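Local coordinates for putative CRISPR-associated endoribonuclease-like protein Cas6 (Pyrococcus furiosus, PDB 3UFC), which is a Cas6-related protein that binds crRNA and probably takes part in CRISPR antiviral defence, its endoribonuclease activity being putative, at residues 95-100 with 112-117; 120-125 with 220-225. One frame throughout, in Å; residues are numbered along the deposited sequence.

Contact 1: residues 95-100 with 112-117; sequences GIEKSP and ADIKAL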
loop_
_atom_site.group_PDB
_atom_site.type_symbol
_atom_site.label_atom_id
_atom_site.label_comp_id
_atom_site.label_asym_id
_atom_site.label_seq_id
_atom_site.Cartn_x
_atom_site.Cartn_y
_atom_site.Cartn_z
ATOM N N GLY A 95 -17.599 -4.668 -5.083
ATOM C CA GLY A 95 -17.028 -5.145 -6.327
ATOM C C GLY A 95 -16.421 -6.527 -6.192
ATOM O O GLY A 95 -16.535 -7.352 -7.096
ATOM N N ILE A 96 -15.778 -6.784 -5.058
ATOM C CA ILE A 96 -15.146 -8.076 -4.811
ATOM C C ILE A 96 -16.173 -9.143 -4.431
ATOM O O ILE A 96 -16.009 -10.319 -4.763
ATOM C CB ILE A 96 -14.077 -7.956 -3.698
ATOM C CG1 ILE A 96 -12.897 -7.123 -4.211
ATOM C CG2 ILE A 96 -13.618 -9.337 -3.256
ATOM C CD1 ILE A 96 -11.803 -6.897 -3.192
ATOM N N GLU A 97 -17.230 -8.736 -3.737
ATOM C CA GLU A 97 -18.274 -9.679 -3.351
ATOM C C GLU A 97 -18.970 -10.207 -4.601
ATOM O O GLU A 97 -19.372 -11.366 -4.651
ATOM C CB GLU A 97 -19.294 -9.005 -2.427
ATOM C CG GLU A 97 -18.834 -8.899 -0.982
ATOM C CD GLU A 97 -18.804 -10.248 -0.285
ATOM O OE1 GLU A 97 -19.891 -10.823 -0.062
ATOM O OE2 GLU A 97 -17.700 -10.736 0.038
ATOM N N LYS A 98 -19.094 -9.350 -5.612
ATOM C CA LYS A 98 -19.738 -9.722 -6.869
ATOM C C LYS A 98 -18.821 -10.533 -7.782
ATOM O O LYS A 98 -19.284 -11.396 -8.528
ATOM C CB LYS A 98 -20.206 -8.468 -7.610
ATOM C CG LYS A 98 -20.765 -8.737 -9.001
ATOM C CD LYS A 98 -21.194 -7.442 -9.672
ATOM C CE LYS A 98 -21.749 -7.693 -11.064
ATOM N NZ LYS A 98 -22.169 -6.426 -11.734
ATOM N N SER A 99 -17.523 -10.242 -7.729
ATOM C CA SER A 99 -16.536 -10.945 -8.547
ATOM C C SER A 99 -15.370 -11.322 -7.630
ATOM O O SER A 99 -14.313 -10.690 -7.660
ATOM C CB SER A 99 -16.059 -10.031 -9.676
ATOM O OG SER A 99 -15.154 -10.702 -10.530
ATOM N N PRO A 100 -15.556 -12.372 -6.809
ATOM C CA PRO A 100 -14.592 -12.902 -5.837
ATOM C C PRO A 100 -13.338 -13.642 -6.297
ATOM O O PRO A 100 -12.646 -14.226 -5.468
ATOM C CB PRO A 100 -15.464 -13.782 -4.951
ATOM C CG PRO A 100 -16.436 -14.352 -5.941
ATOM C CD PRO A 100 -16.824 -13.127 -6.743
ATOM N N ALA A 112 -12.058 -15.788 0.286
ATOM C CA ALA A 112 -12.690 -16.622 1.294
ATOM C C ALA A 112 -13.452 -15.834 2.347
ATOM O O ALA A 112 -14.376 -16.359 2.973
ATOM C CB ALA A 112 -11.642 -17.496 1.966
ATOM N N ASP A 113 -13.066 -14.579 2.554
ATOM C CA ASP A 113 -13.733 -13.758 3.553
ATOM C C ASP A 113 -13.247 -12.314 3.489
ATOM O O ASP A 113 -12.123 -12.045 3.057
ATOM C CB ASP A 113 -13.468 -14.342 4.946
ATOM C CG ASP A 113 -14.301 -13.684 6.033
ATOM O OD1 ASP A 113 -15.491 -13.396 5.791
ATOM O OD2 ASP A 113 -13.765 -13.470 7.138
ATOM N N ILE A 114 -14.113 -11.394 3.897
ATOM C CA ILE A 114 -13.791 -9.972 3.931
ATOM C C ILE A 114 -14.219 -9.483 5.309
ATOM O O ILE A 114 -15.396 -9.570 5.665
ATOM C CB ILE A 114 -14.565 -9.171 2.860
ATOM C CG1 ILE A 114 -14.202 -9.670 1.460
ATOM C CG2 ILE A 114 -14.237 -7.682 2.987
ATOM C CD1 ILE A 114 -14.979 -8.989 0.350
ATOM N N LYS A 115 -13.260 -8.986 6.083
ATOM C CA LYS A 115 -13.531 -8.505 7.431
ATOM C C LYS A 115 -13.041 -7.075 7.612
ATOM O O LYS A 115 -11.976 -6.711 7.116
ATOM C CB LYS A 115 -12.827 -9.398 8.453
ATOM C CG LYS A 115 -13.359 -10.819 8.519
ATOM C CD LYS A 115 -12.356 -11.763 9.179
ATOM C CE LYS A 115 -11.974 -11.303 10.581
ATOM N NZ LYS A 115 -10.951 -12.201 11.190
ATOM N N ALA A 116 -13.821 -6.268 8.321
ATOM C CA ALA A 116 -13.428 -4.893 8.586
ATOM C C ALA A 116 -12.548 -4.951 9.825
ATOM O O ALA A 116 -12.883 -5.636 10.790
ATOM C CB ALA A 116 -14.657 -4.030 8.849
ATOM N N LEU A 117 -11.417 -4.256 9.798
ATOM C CA LEU A 117 -10.516 -4.255 10.943
ATOM C C LEU A 117 -10.771 -3.023 11.790
ATOM O O LEU A 117 -11.298 -2.027 11.299
ATOM C CB LEU A 117 -9.058 -4.260 10.481
ATOM C CG LEU A 117 -8.596 -5.464 9.660
ATOM C CD1 LEU A 117 -7.143 -5.269 9.263
ATOM C CD2 LEU A 117 -8.766 -6.748 10.468
#
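Ile114 holds CG1 beside its backbone N (chi1 -61°) with CD1 stretched out beyond it, Ile96 sets CG2 anti to its own N, and Glu97 folds back at chi2 (-71°); these torsions bring Ile96 CG2, Ile114 CD1 and the Glu97 carboxylate together. The setting is the N-terminal ferredoxin-like half, where the second core helix (86-98) of the beta-alpha-beta-beta-alpha-beta fold packs across its last core strand, 107-116. The last turn of the helix meets this part of the strand, and the backbones stay well apart, 8.6 Å from Glu97 CA to Ile114 CA, so the gap is bridged by side chains alone. Ile114 suits the strand position because its long unbranched arm can reach the helix: its CD1 lies 3.9 Å from Ile96 CG2, the two isoleucines meeting at a slant. Ile96 is buried deeper, where its branched apolar surface also touches Ile7 and Val111. Glu97 is exposed, a position that suits a charged glutamate, and its chain runs past Ile114 in the opposite direction, the bend at chi2 laying CG, CD and OE2 alongside Ile114 CD1. The closest approach is made by an oxygen against a methyl, 3.2 Å from Glu97 OE2 to Ile114 CD1, a tight van der Waals touch.

Contact 2: residues 120-125 with 220-225; sequences KEIKNV and FGYENG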
loop_
_atom_site.group_PDB
_atom_site.type_symbol
_atom_site.label_atom_id
_atom_site.label_comp_id
_atom_site.label_asym_id
_atom_site.label_seq_id
_atom_site.Cartn_x
_atom_site.Cartn_y
_atom_site.Cartn_z
ATOM N N LYS A 120 -7.309 1.706 14.702
ATOM C CA LYS A 120 -6.719 2.143 15.960
ATOM C C LYS A 120 -6.570 3.656 16.057
ATOM O O LYS A 120 -6.492 4.351 15.044
ATOM C CB LYS A 120 -5.365 1.461 16.155
ATOM C CG LYS A 120 -5.466 -0.057 16.135
ATOM C CD LYS A 120 -4.136 -0.727 16.409
ATOM C CE LYS A 120 -4.292 -2.243 16.426
ATOM N NZ LYS A 120 -2.993 -2.943 16.629
ATOM N N GLU A 121 -6.541 4.160 17.287
ATOM C CA GLU A 121 -6.401 5.589 17.524
ATOM C C GLU A 121 -5.025 6.080 17.100
ATOM O O GLU A 121 -4.009 5.465 17.412
ATOM C CB GLU A 121 -6.626 5.916 19.006
ATOM C CG GLU A 121 -6.193 7.325 19.395
ATOM C CD GLU A 121 -6.586 7.705 20.815
ATOM O OE1 GLU A 121 -6.367 6.893 21.741
ATOM O OE2 GLU A 121 -7.105 8.827 21.003
ATOM N N ILE A 122 -5.005 7.197 16.388
ATOM C CA ILE A 122 -3.755 7.787 15.926
ATOM C C ILE A 122 -3.397 8.964 16.832
ATOM O O ILE A 122 -4.214 9.855 17.059
ATOM C CB ILE A 122 -3.894 8.297 14.483
ATOM C CG1 ILE A 122 -4.398 7.163 13.581
ATOM C CG2 ILE A 122 -2.552 8.820 13.985
ATOM C CD1 ILE A 122 -3.478 5.963 13.545
ATOM N N LYS A 123 -2.177 8.966 17.349
ATOM C CA LYS A 123 -1.740 10.041 18.229
ATOM C C LYS A 123 -0.610 10.841 17.588
ATOM O O LYS A 123 -0.300 10.649 16.411
ATOM C CB LYS A 123 -1.302 9.444 19.567
ATOM C CG LYS A 123 -2.459 8.771 20.306
ATOM C CD LYS A 123 -2.097 7.390 20.815
ATOM C CE LYS A 123 -1.100 7.453 21.957
ATOM N NZ LYS A 123 -0.700 6.087 22.425
ATOM N N ASN A 124 -0.006 11.748 18.349
ATOM C CA ASN A 124 1.088 12.552 17.817
ATOM C C ASN A 124 2.344 11.714 17.709
ATOM O O ASN A 124 3.269 12.052 16.970
ATOM C CB ASN A 124 1.331 13.773 18.699
ATOM C CG ASN A 124 0.189 14.750 18.638
ATOM O OD1 ASN A 124 -0.520 14.957 19.622
ATOM N ND2 ASN A 124 -0.016 15.347 17.467
ATOM N N VAL A 125 2.374 10.618 18.459
ATOM C CA VAL A 125 3.498 9.699 18.418
ATOM C C VAL A 125 2.933 8.303 18.158
ATOM O O VAL A 125 2.029 7.843 18.863
ATOM C CB VAL A 125 4.294 9.699 19.739
ATOM C CG1 VAL A 125 5.484 8.746 19.620
ATOM C CG2 VAL A 125 4.785 11.116 20.053
ATOM N N PHE A 220 -3.689 10.403 7.967
ATOM C CA PHE A 220 -3.758 10.308 6.512
ATOM C C PHE A 220 -2.876 9.164 6.007
ATOM O O PHE A 220 -3.283 8.396 5.137
ATOM C CB PHE A 220 -3.295 11.616 5.873
ATOM C CG PHE A 220 -3.458 11.646 4.377
ATOM C CD1 PHE A 220 -4.668 12.022 3.805
ATOM C CD2 PHE A 220 -2.403 11.290 3.543
ATOM C CE1 PHE A 220 -4.830 12.043 2.417
ATOM C CE2 PHE A 220 -2.552 11.308 2.149
ATOM C CZ PHE A 220 -3.766 11.684 1.587
ATOM N N GLY A 221 -1.665 9.059 6.553
ATOM C CA GLY A 221 -0.752 8.002 6.140
ATOM C C GLY A 221 -1.241 6.629 6.573
ATOM O O GLY A 221 -1.044 5.628 5.877
ATOM N N TYR A 222 -1.875 6.582 7.737
ATOM C CA TYR A 222 -2.409 5.332 8.259
ATOM C C TYR A 222 -3.561 4.848 7.381
ATOM O O TYR A 222 -3.652 3.667 7.064
ATOM C CB TYR A 222 -2.912 5.531 9.691
ATOM C CG TYR A 222 -3.505 4.284 10.317
ATOM C CD1 TYR A 222 -2.714 3.168 10.580
ATOM C CD2 TYR A 222 -4.852 4.234 10.668
ATOM C CE1 TYR A 222 -3.251 2.021 11.187
ATOM C CE2 TYR A 222 -5.400 3.099 11.273
ATOM C CZ TYR A 222 -4.593 2.001 11.531
ATOM O OH TYR A 222 -5.129 0.900 12.160
ATOM N N GLU A 223 -4.425 5.771 6.969
ATOM C CA GLU A 223 -5.576 5.407 6.154
ATOM C C GLU A 223 -5.305 5.288 4.658
ATOM O O GLU A 223 -5.890 4.425 4.001
ATOM C CB GLU A 223 -6.717 6.406 6.383
ATOM C CG GLU A 223 -7.055 6.617 7.859
ATOM C CD GLU A 223 -8.157 7.648 8.080
ATOM O OE1 GLU A 223 -8.259 8.614 7.294
ATOM O OE2 GLU A 223 -8.911 7.503 9.062
ATOM N N ASN A 224 -4.432 6.145 4.120
ATOM C CA ASN A 224 -4.129 6.124 2.686
ATOM C C ASN A 224 -2.710 5.720 2.309
ATOM O O ASN A 224 -2.347 5.777 1.133
ATOM C CB ASN A 224 -4.433 7.487 2.052
ATOM C CG ASN A 224 -5.886 7.874 2.189
ATOM O OD1 ASN A 224 -6.777 7.069 1.918
ATOM N ND2 ASN A 224 -6.137 9.112 2.605
ATOM N N GLY A 225 -1.920 5.310 3.297
ATOM C CA GLY A 225 -0.553 4.900 3.042
ATOM C C GLY A 225 0.437 6.060 3.121
ATOM O O GLY A 225 0.067 7.215 2.901
#
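The backbone of Lys120, Glu121 and Ile122 is extended without belonging to a regular strand, and it passes the last turn of helix 215-224 with Ile122 CA 8.2 Å from Tyr222 CA. The helix finishes with Asn224 N bonded to Phe220 O at 2.7 Å, and Gly225 then leaves helical geometry at phi 89°, a value a residue without a side chain adopts easily. From this turn Tyr222 reaches the loop, its CG anti to the backbone N (chi1 179°), which swings the ring outward from the helix.

Ile122 answers it with CD1 laid over one face of the ring, 3.9 Å from Ile122 CD1 to the Tyr222 ring centroid and displaced toward the rim: a CH-pi contact, touching Tyr222 CG and CD2 at 3.6 Å each. An isoleucine fits because its slim CG1-CD1 arm can reach over the aromatic face. At the far end of the ring the phenol oxygen accepts a weak hydrogen bond, 3.4 Å from Lys120 N to Tyr222 OH at 158°. A tyrosine thus provides both a flat apolar surface and a polar end for the loop backbone. The Lys120 side chain crosses that of Tyr222 at about a right angle, its CB 4.0 Å from Tyr222 OH, before leading away.

Within the C-terminal ferredoxin-like half, Ile239 of strand 237-239 touches both Ile122 and Tyr222, and Ala218 of helix 215-224 also packs on Ile122. Arg4 reaches over from strand 3-11 of the N-terminal sheet to make a cation-pi contact with Tyr222.

The two contacts follow one another along the chain, contact 1 closing before contact 2 opens, and their centres are about 24 Å apart. Each involves the second core helix of a ferredoxin-like half: in contact 1 that helix rests on a strand of its own sheet, in contact 2 it meets the loop leading into strand 125-130. Segments 112-117 and 120-125 nearly adjoin, so the chain passes from one half to the other between them. Arg4 is near both: its backbone pairs with Leu117 of segment 112-117, and its side chain lies against Tyr222. Contact 1 lies farther from the chain centre, about 18 Å between centres against about 14 Å for contact 2.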